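Local coordinates for protein amidohydrolase (PDB 3NUR) that probably hydrolyses linear amide bonds as a metal-dependent enzyme of the amidohydrolase family, with a TIM-barrel fold, at residues Ile189-Ala194 against Leu247-Gly252; Val306-Ile311 against Lys339-Tyr344. All coordinates share one frame; numbering follows the deposited sequence. Where two conformers were deposited one is given.

Overall arrangement
Contact 1 (189-194 against 247-252) joins two neighbouring parallel strands of the TIM barrel, with its centre about 4 Å from the centre of the chain. It carries H192, one of the four protein ligands of the calcium ion. Contact 2 (306-311 against 339-344) is peripheral, centred about 16 Å from the chain centre, and packs the turn after helix 296-306 against helix 336-351. The two contact centres lie about 17 Å apart. They nevertheless meet through a probable hydrogen bond, N248 OD1 to R310 NH2 at 3.2 Å. A second tie is indirect: the chain leaving contact 2 soon reaches D316, which shares the calcium ion with H192.

Contact 1 (Ile189-Ala194 against Leu247-Gly252); sequences IYLHPA and LNMIIG. With CA (calcium ion), chain B.
I189 and Y190 pair with M249 and I250 as adjacent parallel strands of the TIM barrel, and the axes of the short strands 189-192 and 249-251 cross at -31°. The backbone evidence is an alternating pair of bonds: I250 N donates to I189 O at 2.9 Å, and I250 O accepts from L191 N at 2.9 Å; a longer bond, I189 N to N248 O, precedes them at the N-terminal end of the pairing. Beyond this the strands splay, and a water takes over, donating to L191 O at 2.7 Å and accepting from G252 N.

On the interior face, I250 lies against one side of the Y190 ring. Its CB sits 4.2 Å from the Y190 ring centroid, 30° off the normal, an off-centre CH-pi contact. The I250 CG2 branch reaches farther along the ring, touching Y190 CE1 at 3.5 Å. The Y190 hydroxyl comes close to G252 CA and is hydrogen-bonded to T289 OG1, which lies beyond strand 286-288.

The opposite face is apolar and turned to the surrounding helices. Selenomethionine M249 bends at its last torsion (chi3 73°), which turns CE toward the side chains of strand 189-192, 3.8 Å from I189 CG2 and also against L191 CB. Helix 223-237 covers L191 and M249 here, while helix 176-185 covers I189.

H192 ends its strand on the interior side, and its NE2 binds the calcium ion at 2.3 Å; E28, H30, D316 and two waters complete the coordination. H192 ND1 donates to P193 O within the carbonyl plane, on a lone pair. With one ring nitrogen tied to the backbone and the other to the metal, the imidazole has its rotation fixed, and the metal is thereby linked directly to the end of the strand.

Contact 2 (Val306-Ile311 against Lys339-Tyr344); sequences VGIDRI and KEKISY
I308 and I342 supply the apolar part of this contact, their side chains crossing at about a right angle. The I308 CD1 methyl presses on I342 CD1 at 3.4 Å, tighter than ordinary van der Waals contact, and I308 CG1 lies beside I342 CG1 at 4.0 Å. I308 has CG1 opposite its backbone N (chi1 -154°), and this carries the delta methyl to the helix while CG2 is left to meet K341 CD at 3.9 Å. I311 instead runs alongside I342, pointing the same way, with the two CG2 methyls 4.1 Å apart. F299 of helix 296-306 touches I308, I311 and I342 alike, and L334 also packs on I308 and I342.

Topologically, 306-311 is the turn that follows helix 296-306. G307 leaves the helix with positive phi (91°), and a 3-10 segment spans 308-310. The chain then heads for D316, a calcium ligand, probably by way of the last barrel strand, while the partner helix 336-351 bonds through S343 to I25, in the first strand, and so probably lies near where the barrel closes.

The electrostatic component is a salt bridge at the more exposed margin. K341, extended beyond CG, reaches across so that its NZ donates to D309 OD1 at 2.8 Å. The ammonium arrives on the syn side of the carboxylate, 20° out of its plane, and K341 CE also lies against OD1, 3.3 Å away. The second carboxylate oxygen takes little part, since D309 OD2 stays 4.1 Å from K341 NZ. D309 starts out away from the helix at CB, and its carboxylate end turns back to meet the lysine.

The backbone carbonyls of I308 and I311 both accept from ND2 of N346, one turn beyond I342 in helix 336-351.

Contact 1 (Ile189-Ala194 against Leu247-Gly252)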
ATOM      1  N   ILE A 189      -7.473   1.748  -1.583  1.00  8.39           N
ATOM      2  CA  ILE A 189      -6.658   0.640  -2.088  1.00  7.94           C
ATOM      3  C   ILE A 189      -5.193   1.067  -1.885  1.00  9.74           C
ATOM      4  O   ILE A 189      -4.785   2.112  -2.376  1.00 10.50           O
ATOM      5  CB  ILE A 189      -6.927   0.300  -3.589  1.00 11.17           C
ATOM      6  CG1 ILE A 189      -8.368  -0.227  -3.838  1.00 12.05           C
ATOM      7  CG2 ILE A 189      -5.883  -0.678  -4.112  1.00 11.71           C
ATOM      8  CD1 ILE A 189      -8.752  -0.254  -5.301  1.00 11.82           C
ATOM      9  N   TYR A 190      -4.414   0.257  -1.185  1.00  8.13           N
ATOM     10  CA  TYR A 190      -2.981   0.491  -0.989  1.00  7.07           C
ATOM     11  C   TYR A 190      -2.291  -0.264  -2.137  1.00 10.75           C
ATOM     12  O   TYR A 190      -2.491  -1.473  -2.269  1.00 11.67           O
ATOM     13  CB  TYR A 190      -2.516  -0.086   0.380  1.00  6.36           C
ATOM     14  CG  TYR A 190      -1.227   0.510   0.928  1.00  8.33           C
ATOM     15  CD1 TYR A 190      -1.198   1.130   2.173  1.00 10.01           C
ATOM     16  CD2 TYR A 190      -0.027   0.408   0.224  1.00  9.11           C
ATOM     17  CE1 TYR A 190      -0.026   1.682   2.685  1.00 11.02           C
ATOM     18  CE2 TYR A 190       1.164   0.935   0.738  1.00  8.04           C
ATOM     19  CZ  TYR A 190       1.157   1.570   1.972  1.00 12.59           C
ATOM     20  OH  TYR A 190       2.301   2.150   2.469  1.00 11.16           O
ATOM     21  N   LEU A 191      -1.523   0.446  -2.994  1.00  8.58           N
ATOM     22  CA  LEU A 191      -0.805  -0.171  -4.135  1.00  8.14           C
ATOM     23  C   LEU A 191       0.652  -0.326  -3.697  1.00 12.06           C
ATOM     24  O   LEU A 191       1.340   0.668  -3.474  1.00 10.91           O
ATOM     25  CB  LEU A 191      -0.916   0.718  -5.382  1.00  9.37           C
ATOM     26  CG  LEU A 191      -0.453   0.115  -6.719  1.00 14.21           C
ATOM     27  CD1 LEU A 191      -1.358  -1.070  -7.145  1.00 15.78           C
ATOM     28  CD2 LEU A 191      -0.472   1.190  -7.810  1.00 16.96           C
ATOM     29  N   HIS A 192       1.088  -1.575  -3.521  1.00  8.63           N
ATOM     30  CA  HIS A 192       2.392  -1.956  -2.962  1.00  8.14           C
ATOM     31  C   HIS A 192       3.309  -2.582  -4.030  1.00 10.66           C
ATOM     32  O   HIS A 192       2.817  -3.269  -4.920  1.00  9.51           O
ATOM     33  CB  HIS A 192       2.122  -2.981  -1.835  1.00  8.39           C
ATOM     34  CG  HIS A 192       3.303  -3.392  -0.998  1.00 11.50           C
ATOM     35  ND1 HIS A 192       4.269  -4.238  -1.487  1.00 13.04           N
ATOM     36  CD2 HIS A 192       3.603  -3.084   0.282  1.00 12.73           C
ATOM     37  CE1 HIS A 192       5.160  -4.369  -0.515  1.00 12.92           C
ATOM     38  NE2 HIS A 192       4.794  -3.704   0.569  1.00 12.85           N
ATOM     39  N   PRO A 193       4.646  -2.456  -3.895  1.00  7.57           N
ATOM     40  CA  PRO A 193       5.533  -3.076  -4.892  1.00  7.46           C
ATOM     41  C   PRO A 193       5.584  -4.610  -4.817  1.00 11.81           C
ATOM     42  O   PRO A 193       5.198  -5.224  -3.820  1.00 11.58           O
ATOM     43  CB  PRO A 193       6.899  -2.475  -4.570  1.00  9.08           C
ATOM     44  CG  PRO A 193       6.825  -2.089  -3.120  1.00 12.42           C
ATOM     45  CD  PRO A 193       5.412  -1.604  -2.949  1.00  8.60           C
ATOM     46  N   ALA A 194       6.062  -5.224  -5.893  1.00 10.36           N
ATOM     47  CA  ALA A 194       6.314  -6.662  -5.989  1.00 10.67           C
ATOM     48  C   ALA A 194       7.356  -6.872  -7.107  1.00 13.19           C
ATOM     49  O   ALA A 194       7.585  -5.930  -7.880  1.00 11.54           O
ATOM     50  CB  ALA A 194       5.026  -7.420  -6.296  1.00 12.23           C
ATOM     51  N   LEU A 247     -12.744   7.981  -4.915  1.00 11.47           N
ATOM     52  CA  LEU A 247     -11.748   6.947  -4.646  1.00  9.93           C
ATOM     53  C   LEU A 247     -10.431   7.527  -4.130  1.00 13.73           C
ATOM     54  O   LEU A 247      -9.938   8.506  -4.684  1.00 12.14           O
ATOM     55  CB  LEU A 247     -11.464   6.111  -5.927  1.00 10.58           C
ATOM     56  CG  LEU A 247     -10.373   5.002  -5.811  1.00 15.40           C
ATOM     57  CD1 LEU A 247     -10.786   3.895  -4.847  1.00 15.87           C
ATOM     58  CD2 LEU A 247      -9.995   4.453  -7.157  1.00 17.38           C
ATOM     59  N   ASN A 248      -9.852   6.896  -3.094  1.00 10.24           N
ATOM     60  CA  ASN A 248      -8.519   7.229  -2.604  1.00 10.75           C
ATOM     61  C   ASN A 248      -7.614   6.020  -2.682  1.00 14.00           C
ATOM     62  O   ASN A 248      -8.021   4.895  -2.386  1.00 12.23           O
ATOM     63  CB  ASN A 248      -8.499   7.746  -1.164  1.00 12.29           C
ATOM     64  CG  ASN A 248      -9.237   9.028  -0.992  1.00 22.97           C
ATOM     65  OD1 ASN A 248      -8.903  10.052  -1.596  1.00 15.07           O
ATOM     66  ND2 ASN A 248     -10.284   8.971  -0.197  1.00 14.49           N
HETATM   67  N   MSE A 249      -6.384   6.255  -3.065  1.00 10.42           N
HETATM   68  CA  MSE A 249      -5.383   5.214  -3.046  1.00  9.47           C
HETATM   69  C   MSE A 249      -4.258   5.578  -2.119  1.00 12.33           C
HETATM   70  O   MSE A 249      -4.120   6.757  -1.784  1.00 12.08           O
HETATM   71  CB  MSE A 249      -4.954   4.854  -4.458  1.00 11.86           C
HETATM   72  CG  MSE A 249      -6.101   4.033  -5.081  1.00 20.13           C
HETATM   73 SE   MSE A 249      -5.725   3.491  -6.720  0.60 29.96          SE
HETATM   74  CE  MSE A 249      -4.398   2.106  -6.213  1.00 25.37           C
ATOM     75  N   ILE A 250      -3.520   4.574  -1.621  1.00  9.33           N
ATOM     76  CA  ILE A 250      -2.382   4.802  -0.731  1.00  7.35           C
ATOM     77  C   ILE A 250      -1.127   4.192  -1.379  1.00  8.56           C
ATOM     78  O   ILE A 250      -1.184   3.103  -1.947  1.00  7.74           O
ATOM     79  CB  ILE A 250      -2.598   4.220   0.698  1.00  8.97           C
ATOM     80  CG1 ILE A 250      -4.021   4.546   1.255  1.00  9.16           C
ATOM     81  CG2 ILE A 250      -1.501   4.738   1.645  1.00  7.84           C
ATOM     82  CD1 ILE A 250      -4.437   3.676   2.462  1.00 11.17           C
ATOM     83  N   ILE A 251      -0.008   4.915  -1.309  1.00  7.59           N
ATOM     84  CA  ILE A 251       1.287   4.441  -1.790  1.00  7.59           C
ATOM     85  C   ILE A 251       2.330   4.707  -0.725  1.00 11.97           C
ATOM     86  O   ILE A 251       2.277   5.731  -0.053  1.00 12.01           O
ATOM     87  CB  ILE A 251       1.703   5.001  -3.161  1.00 10.29           C
ATOM     88  CG1 ILE A 251       1.671   6.561  -3.190  1.00 10.65           C
ATOM     89  CG2 ILE A 251       0.875   4.323  -4.306  1.00 10.19           C
ATOM     90  CD1 ILE A 251       2.113   7.191  -4.575  1.00 17.70           C
ATOM     91  N   GLY A 252       3.257   3.775  -0.586  1.00  9.16           N
ATOM     92  CA  GLY A 252       4.323   3.838   0.397  1.00  7.52           C
ATOM     93  C   GLY A 252       5.616   4.385  -0.147  1.00  8.92           C
ATOM     94  O   GLY A 252       5.637   5.036  -1.195  1.00  9.19           O
TER
HETATM   95 CA    CA B 358       5.813  -3.485   2.660  1.00  6.43          CA
HETATM   96  O   HOH W   1       3.458   1.420  -1.974  1.00 13.20           O
HETATM   97  O   HOH W   2       7.643  -2.692   1.777  1.00 15.38           O
HETATM   98  O   HOH W   3       6.762  -5.448   2.074  1.00 19.12           O

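Contact 2 (Val306-Ile311 against Lys339-Tyr344)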
ATOM      1  N   VAL A 306       2.385  17.349  -1.508  1.00 12.92           N
ATOM      2  CA  VAL A 306       0.995  16.920  -1.274  1.00 12.57           C
ATOM      3  C   VAL A 306       0.353  17.520  -0.036  1.00 16.05           C
ATOM      4  O   VAL A 306      -0.870  17.495   0.088  1.00 16.57           O
ATOM      5  CB  VAL A 306       0.789  15.376  -1.335  1.00 16.44           C
ATOM      6  CG1 VAL A 306       1.220  14.815  -2.684  1.00 16.66           C
ATOM      7  CG2 VAL A 306       1.500  14.656  -0.191  1.00 16.40           C
ATOM      8  N   GLY A 307       1.172  17.959   0.911  1.00 12.75           N
ATOM      9  CA  GLY A 307       0.660  18.543   2.143  1.00 11.88           C
ATOM     10  C   GLY A 307       0.465  17.533   3.250  1.00 13.77           C
ATOM     11  O   GLY A 307       0.371  16.321   3.006  1.00 10.82           O
ATOM     12  N   ILE A 308       0.401  18.049   4.478  1.00 13.14           N
ATOM     13  CA  ILE A 308       0.247  17.245   5.686  1.00 14.20           C
ATOM     14  C   ILE A 308      -1.018  16.386   5.723  1.00 12.99           C
ATOM     15  O   ILE A 308      -0.969  15.303   6.284  1.00 10.40           O
ATOM     16  CB  ILE A 308       0.366  18.152   6.952  1.00 19.52           C
ATOM     17  CG1 ILE A 308       0.846  17.365   8.158  1.00 22.05           C
ATOM     18  CG2 ILE A 308      -0.906  18.951   7.245  1.00 23.36           C
ATOM     19  CD1 ILE A 308       2.425  17.347   8.206  1.00 37.32           C
ATOM     20  N   ASP A 309      -2.128  16.852   5.114  1.00 10.55           N
ATOM     21  CA  ASP A 309      -3.401  16.130   5.166  1.00 10.83           C
ATOM     22  C   ASP A 309      -3.367  14.802   4.415  1.00 12.17           C
ATOM     23  O   ASP A 309      -4.294  14.011   4.551  1.00 11.41           O
ATOM     24  CB  ASP A 309      -4.539  17.006   4.603  1.00 13.47           C
ATOM     25  CG  ASP A 309      -4.905  18.219   5.448  1.00 26.95           C
ATOM     26  OD1 ASP A 309      -5.000  18.075   6.686  1.00 25.91           O
ATOM     27  OD2 ASP A 309      -5.188  19.287   4.859  1.00 37.57           O
ATOM     28  N   ARG A 310      -2.339  14.597   3.583  1.00  9.24           N
ATOM     29  CA  ARG A 310      -2.244  13.420   2.714  1.00  9.04           C
ATOM     30  C   ARG A 310      -1.179  12.432   3.162  1.00 11.32           C
ATOM     31  O   ARG A 310      -0.916  11.453   2.456  1.00 12.06           O
ATOM     32  CB  ARG A 310      -2.009  13.872   1.239  1.00  8.50           C
ATOM     33  CG  ARG A 310      -3.036  14.890   0.692  1.00 14.47           C
ATOM     34  CD  ARG A 310      -4.506  14.503   0.865  1.00  8.39           C
ATOM     35  NE  ARG A 310      -4.829  13.298   0.101  1.00 12.34           N
ATOM     36  CZ  ARG A 310      -6.070  12.891  -0.158  1.00 21.77           C
ATOM     37  NH1 ARG A 310      -7.111  13.586   0.289  1.00 17.88           N
ATOM     38  NH2 ARG A 310      -6.278  11.789  -0.869  1.00 12.18           N
ATOM     39  N   ILE A 311      -0.588  12.651   4.343  1.00  7.30           N
ATOM     40  CA  ILE A 311       0.463  11.760   4.837  1.00  7.59           C
ATOM     41  C   ILE A 311      -0.060  10.835   5.929  1.00 11.67           C
ATOM     42  O   ILE A 311      -0.658  11.289   6.909  1.00 12.08           O
ATOM     43  CB  ILE A 311       1.725  12.562   5.287  1.00  9.86           C
ATOM     44  CG1 ILE A 311       2.269  13.454   4.131  1.00  9.91           C
ATOM     45  CG2 ILE A 311       2.820  11.638   5.844  1.00 10.15           C
ATOM     46  CD1 ILE A 311       3.281  14.509   4.599  1.00 14.77           C
ATOM     47  N   LYS A 339       1.591  16.705  13.762  1.00 11.54           N
ATOM     48  CA  LYS A 339       1.976  15.410  14.324  1.00 12.27           C
ATOM     49  C   LYS A 339       0.731  14.558  14.520  1.00 15.31           C
ATOM     50  O   LYS A 339       0.743  13.381  14.158  1.00 14.27           O
ATOM     51  CB  LYS A 339       2.646  15.588  15.693  1.00 14.78           C
ATOM     52  CG  LYS A 339       4.026  16.189  15.666  1.00 23.44           C
ATOM     53  CD  LYS A 339       4.594  16.116  17.072  1.00 27.23           C
ATOM     54  CE  LYS A 339       5.650  17.146  17.288  1.00 36.14           C
ATOM     55  NZ  LYS A 339       6.305  16.978  18.606  1.00 36.94           N
ATOM     56  N   GLU A 340      -0.340  15.152  15.085  1.00 12.34           N
ATOM     57  CA  GLU A 340      -1.622  14.437  15.311  1.00 12.68           C
ATOM     58  C   GLU A 340      -2.218  13.895  14.003  1.00 14.90           C
ATOM     59  O   GLU A 340      -2.666  12.739  13.963  1.00 13.90           O
ATOM     60  CB  GLU A 340      -2.642  15.336  16.029  1.00 14.92           C
ATOM     61  CG  GLU A 340      -2.331  15.597  17.494  1.00 31.08           C
ATOM     62  CD  GLU A 340      -3.290  16.557  18.181  1.00 67.49           C
ATOM     63  OE1 GLU A 340      -4.514  16.474  17.917  1.00 71.97           O
ATOM     64  OE2 GLU A 340      -2.823  17.379  19.003  1.00 63.18           O
ATOM     65  N   LYS A 341      -2.172  14.712  12.938  1.00 10.05           N
ATOM     66  CA  LYS A 341      -2.684  14.347  11.612  1.00 10.04           C
ATOM     67  C   LYS A 341      -1.965  13.117  11.044  1.00 11.91           C
ATOM     68  O   LYS A 341      -2.618  12.134  10.659  1.00 10.08           O
ATOM     69  CB  LYS A 341      -2.601  15.542  10.636  1.00 10.86           C
ATOM     70  CG  LYS A 341      -3.647  16.616  10.905  1.00 12.48           C
ATOM     71  CD  LYS A 341      -3.573  17.749   9.889  1.00 14.46           C
ATOM     72  CE  LYS A 341      -4.815  18.603   9.959  1.00 19.87           C
ATOM     73  NZ  LYS A 341      -4.780  19.692   8.949  1.00 29.12           N
ATOM     74  N   ILE A 342      -0.635  13.172  11.016  1.00  9.97           N
ATOM     75  CA  ILE A 342       0.174  12.065  10.493  1.00 10.18           C
ATOM     76  C   ILE A 342       0.051  10.827  11.371  1.00 11.38           C
ATOM     77  O   ILE A 342      -0.090   9.726  10.835  1.00 10.35           O
ATOM     78  CB  ILE A 342       1.670  12.476  10.338  1.00 14.27           C
ATOM     79  CG1 ILE A 342       1.829  13.642   9.357  1.00 15.60           C
ATOM     80  CG2 ILE A 342       2.547  11.256   9.917  1.00 14.47           C
ATOM     81  CD1 ILE A 342       3.266  14.307   9.528  1.00 22.16           C
ATOM     82  N   SER A 343       0.114  11.002  12.706  1.00  8.35           N
ATOM     83  CA  SER A 343       0.064   9.873  13.627  0.50  8.83           C
ATOM     84  C   SER A 343      -1.271   9.128  13.589  1.00 13.06           C
ATOM     85  O   SER A 343      -1.274   7.890  13.492  1.00 12.11           O
ATOM     86  CB  SER A 343       0.385  10.328  15.049  0.50 11.42           C
ATOM     87  OG  SER A 343       0.722   9.240  15.893  0.50 11.57           O
ATOM     88  N   TYR A 344      -2.393   9.862  13.688  1.00 12.12           N
ATOM     89  CA  TYR A 344      -3.701   9.210  13.808  1.00 13.15           C
ATOM     90  C   TYR A 344      -4.877   9.825  13.057  1.00 14.86           C
ATOM     91  O   TYR A 344      -5.719   9.069  12.561  1.00 12.59           O
ATOM     92  CB  TYR A 344      -4.026   9.230  15.332  1.00 17.37           C
ATOM     93  CG  TYR A 344      -5.120   8.308  15.825  1.00 24.57           C
ATOM     94  CD1 TYR A 344      -4.810   7.104  16.456  1.00 27.93           C
ATOM     95  CD2 TYR A 344      -6.458   8.694  15.784  1.00 26.20           C
ATOM     96  CE1 TYR A 344      -5.812   6.259  16.942  1.00 30.92           C
ATOM     97  CE2 TYR A 344      -7.471   7.851  16.252  1.00 27.65           C
ATOM     98  CZ  TYR A 344      -7.142   6.634  16.830  1.00 38.54           C
ATOM     99  OH  TYR A 344      -8.126   5.791  17.289  1.00 41.56           O
TER